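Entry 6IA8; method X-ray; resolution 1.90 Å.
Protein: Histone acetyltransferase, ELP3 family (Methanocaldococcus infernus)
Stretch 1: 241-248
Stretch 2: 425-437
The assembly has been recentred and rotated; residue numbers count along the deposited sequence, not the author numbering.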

# COMPACT_ATOMS: atom_id res chain seq x y z
N THR A 241 -12.63 5.08 3.27
CA THR A 241 -11.61 4.61 4.20
C THR A 241 -12.21 3.72 5.28
O THR A 241 -11.68 2.64 5.59
CB THR A 241 -10.89 5.80 4.84
OG1 THR A 241 -10.16 6.57 3.86
CG2 THR A 241 -9.89 5.32 5.93
N GLN A 242 -13.36 4.12 5.84
CA GLN A 242 -14.01 3.32 6.87
C GLN A 242 -14.52 1.99 6.32
O GLN A 242 -14.39 0.95 6.98
CB GLN A 242 -15.17 4.12 7.47
CG GLN A 242 -16.01 3.32 8.47
CD GLN A 242 -17.29 2.78 7.89
OE1 GLN A 242 -18.02 3.50 7.22
NE2 GLN A 242 -17.59 1.51 8.17
N LEU A 243 -15.15 2.00 5.16
CA LEU A 243 -15.65 0.75 4.60
C LEU A 243 -14.51 -0.20 4.29
O LEU A 243 -14.64 -1.42 4.47
CB LEU A 243 -16.47 1.03 3.35
CG LEU A 243 -17.79 1.78 3.56
CD1 LEU A 243 -18.38 2.15 2.20
CD2 LEU A 243 -18.76 0.93 4.35
N LEU A 244 -13.39 0.33 3.80
CA LEU A 244 -12.22 -0.50 3.50
C LEU A 244 -11.64 -1.09 4.79
O LEU A 244 -11.39 -2.30 4.88
CB LEU A 244 -11.17 0.33 2.75
CG LEU A 244 -11.52 0.66 1.30
CD1 LEU A 244 -10.56 1.75 0.79
CD2 LEU A 244 -11.49 -0.53 0.43
N LYS A 245 -11.43 -0.25 5.80
CA LYS A 245 -10.87 -0.71 7.06
C LYS A 245 -11.76 -1.76 7.70
O LYS A 245 -11.27 -2.77 8.21
CB LYS A 245 -10.69 0.47 8.01
CG LYS A 245 -9.51 1.43 7.72
CD LYS A 245 -8.16 0.71 7.77
CE LYS A 245 -7.03 1.74 7.76
NZ LYS A 245 -6.95 2.40 9.09
N ASP A 246 -13.08 -1.54 7.69
CA ASP A 246 -14.01 -2.48 8.30
C ASP A 246 -14.24 -3.71 7.45
O ASP A 246 -14.97 -4.59 7.88
CB ASP A 246 -15.35 -1.77 8.61
CG ASP A 246 -15.25 -0.87 9.84
OD1 ASP A 246 -14.34 -1.13 10.69
OD2 ASP A 246 -16.07 0.06 9.95
N SER A 247 -13.64 -3.79 6.27
CA SER A 247 -13.59 -5.01 5.48
C SER A 247 -12.20 -5.64 5.51
O SER A 247 -11.94 -6.59 4.77
CB SER A 247 -14.01 -4.69 4.05
OG SER A 247 -15.32 -4.10 4.03
N GLY A 248 -11.31 -5.15 6.36
CA GLY A 248 -10.00 -5.76 6.54
C GLY A 248 -8.96 -5.38 5.51
O GLY A 248 -7.88 -6.00 5.47
N LEU A 425 -3.74 -5.20 13.27
CA LEU A 425 -4.93 -5.81 13.86
C LEU A 425 -5.98 -4.73 14.10
O LEU A 425 -5.66 -3.64 14.58
CB LEU A 425 -4.57 -6.47 15.18
CG LEU A 425 -5.63 -7.31 15.89
CD1 LEU A 425 -5.93 -8.59 15.10
CD2 LEU A 425 -5.13 -7.68 17.30
N ARG A 426 -7.24 -5.02 13.78
CA ARG A 426 -8.28 -4.01 13.90
C ARG A 426 -9.51 -4.55 14.63
O ARG A 426 -9.98 -5.66 14.34
CB ARG A 426 -8.68 -3.48 12.51
CG ARG A 426 -9.89 -2.49 12.58
CD ARG A 426 -10.22 -1.88 11.18
NE ARG A 426 -11.42 -1.05 11.25
CZ ARG A 426 -11.43 0.21 11.67
NH1 ARG A 426 -10.29 0.79 11.98
NH2 ARG A 426 -12.57 0.89 11.74
N ASP A 427 -10.03 -3.74 15.57
CA ASP A 427 -11.34 -3.96 16.16
C ASP A 427 -12.31 -3.15 15.33
O ASP A 427 -12.28 -1.92 15.40
CB ASP A 427 -11.36 -3.48 17.61
CG ASP A 427 -12.63 -3.83 18.32
OD1 ASP A 427 -13.53 -4.48 17.72
OD2 ASP A 427 -12.73 -3.43 19.49
N PRO A 428 -13.14 -3.76 14.51
CA PRO A 428 -13.88 -2.99 13.51
C PRO A 428 -15.02 -2.16 14.11
O PRO A 428 -15.47 -2.33 15.24
CB PRO A 428 -14.41 -4.07 12.56
CG PRO A 428 -14.47 -5.32 13.39
CD PRO A 428 -13.36 -5.22 14.40
N TYR A 429 -15.48 -1.22 13.29
CA TYR A 429 -16.47 -0.25 13.73
C TYR A 429 -17.85 -0.61 13.21
O TYR A 429 -18.73 -1.02 13.97
CB TYR A 429 -16.05 1.15 13.26
CG TYR A 429 -17.09 2.23 13.41
CD1 TYR A 429 -17.72 2.45 14.62
CD2 TYR A 429 -17.46 3.03 12.33
CE1 TYR A 429 -18.67 3.45 14.77
CE2 TYR A 429 -18.42 4.03 12.46
CZ TYR A 429 -18.99 4.24 13.69
OH TYR A 429 -19.94 5.22 13.83
N LYS A 430 -18.07 -0.49 11.90
CA LYS A 430 -19.37 -0.75 11.28
C LYS A 430 -19.15 -1.61 10.05
O LYS A 430 -19.31 -1.17 8.91
CB LYS A 430 -20.09 0.56 10.93
CG LYS A 430 -20.77 1.22 12.14
CD LYS A 430 -21.62 2.42 11.71
CE LYS A 430 -22.35 3.03 12.92
NZ LYS A 430 -23.45 3.95 12.49
N PRO A 431 -18.76 -2.86 10.23
CA PRO A 431 -18.58 -3.74 9.07
C PRO A 431 -19.90 -4.12 8.44
O PRO A 431 -20.96 -4.04 9.06
CB PRO A 431 -17.89 -4.97 9.67
CG PRO A 431 -18.39 -5.00 11.11
CD PRO A 431 -18.49 -3.53 11.52
N PHE A 432 -19.83 -4.50 7.16
CA PHE A 432 -20.98 -4.98 6.42
C PHE A 432 -20.79 -6.37 5.85
O PHE A 432 -21.77 -6.97 5.42
CB PHE A 432 -21.32 -4.03 5.27
CG PHE A 432 -20.20 -3.86 4.28
CD1 PHE A 432 -20.11 -4.69 3.18
CD2 PHE A 432 -19.20 -2.89 4.49
CE1 PHE A 432 -19.07 -4.56 2.28
CE2 PHE A 432 -18.15 -2.76 3.59
CZ PHE A 432 -18.10 -3.58 2.49
N ARG A 433 -19.57 -6.90 5.78
CA ARG A 433 -19.34 -8.21 5.19
C ARG A 433 -20.01 -9.28 6.04
O ARG A 433 -19.97 -9.22 7.28
CB ARG A 433 -17.84 -8.49 5.10
CG ARG A 433 -17.07 -7.74 3.97
CD ARG A 433 -17.55 -8.22 2.59
NE ARG A 433 -17.32 -9.65 2.38
CZ ARG A 433 -17.43 -10.27 1.20
NH1 ARG A 433 -17.73 -9.57 0.12
NH2 ARG A 433 -17.21 -11.57 1.11
N LYS A 434 -20.58 -10.28 5.37
CA LYS A 434 -21.31 -11.34 6.05
C LYS A 434 -20.43 -12.06 7.06
O LYS A 434 -20.92 -12.53 8.09
CB LYS A 434 -21.87 -12.34 5.03
CG LYS A 434 -20.85 -12.79 3.96
CD LYS A 434 -21.46 -13.76 2.94
CE LYS A 434 -21.69 -15.14 3.53
NZ LYS A 434 -22.05 -16.15 2.49
N GLU A 435 -19.13 -12.16 6.81
CA GLU A 435 -18.31 -12.97 7.70
C GLU A 435 -17.75 -12.20 8.89
O GLU A 435 -17.10 -12.80 9.74
CB GLU A 435 -17.17 -13.64 6.92
CG GLU A 435 -16.39 -12.75 6.00
CD GLU A 435 -17.01 -12.59 4.60
OE1 GLU A 435 -17.84 -11.68 4.45
OE2 GLU A 435 -16.63 -13.28 3.64
N ILE A 436 -18.02 -10.90 9.00
CA ILE A 436 -17.53 -10.08 10.10
C ILE A 436 -18.71 -9.74 11.00
O ILE A 436 -19.64 -9.05 10.58
CB ILE A 436 -16.86 -8.79 9.60
CG1 ILE A 436 -15.77 -9.12 8.59
CG2 ILE A 436 -16.28 -8.00 10.77
CD1 ILE A 436 -15.17 -7.89 7.89
N ASP A 437 -18.68 -10.20 12.24
CA ASP A 437 -19.69 -9.85 13.24
C ASP A 437 -19.04 -9.05 14.37
O ASP A 437 -17.85 -8.73 14.33
CB ASP A 437 -20.41 -11.09 13.79
CG ASP A 437 -19.46 -12.10 14.39
OD1 ASP A 437 -19.61 -13.30 14.06
OD2 ASP A 437 -18.56 -11.72 15.17
O HOH W 1 -17.13 -5.16 6.13

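The contact is organised around the carboxylate of D246, which is buried with both oxygens engaged by the second stretch. D246 OD1 forms a salt bridge with R426, accepting from R426 NH2 at 2.9 Å and from R426 NE at 3.0 Å, so a single carboxylate oxygen takes two N-H groups of the guanidinium. It lies at the edge of that group, near its plane, where the N-H bonds point. The same D246 OD1 also accepts the backbone N-H of Y429 (Y429 N to D246 OD1, 2.8 Å), and D246 OD2 accepts that of the next residue (K430 N to D246 OD2, 2.8 Å). Both bonds are nearly straight, at 174° and 167°, so the carboxylate fits two successive amides of the loop that follows the strand. K430 is held here through its backbone N, while the end of its side chain leads away from the first stretch.

Q242, one helical turn earlier, steadies the acid from its own side: Q242 NE2 donates to D246 OD2 at 2.8 Å. The same amide nitrogen approaches the loop, with Q242 NE2 3.3 Å from K430 O, while Q242 CG meets the edge of the Y429 ring, 4.1 Å from Y429 CD2. On the R426 side, K245 CB covers one face of the guanidinium, 3.7 Å from R426 NE, and the aliphatic part of the arginine passes close to the backbone, with R426 CD 3.3 Å from K245 O.

Farther along, a water joins the two backbones. Water 1 donates to D246 O at 2.8 Å and to S247 OG at 3.0 Å, and accepts from F432 N at 3.0 Å. The hydroxyl of S247 in turn donates to the helix, S247 OG to L243 O at 2.8 Å, so it is both donor and acceptor here.

Packing completes the contact. F432, with chi1 in the p well, brings the end of its side chain nearer the first stretch, where F432 CE2 lies 3.2 Å from S247 OG and 3.8 Å from L243 CD2; the leucine supplies the apolar contact. P431 CA is 4.8 Å from D246 CA, and P431 CB lies 3.4 Å from D246 O. I436 reaches the same carbonyl, with I436 CD1 3.3 Å from D246 O, and also touches S247 CA at 4.1 Å. I436 closes a type I turn begun at R433, across which I436 N donates to R433 O at 3.1 Å.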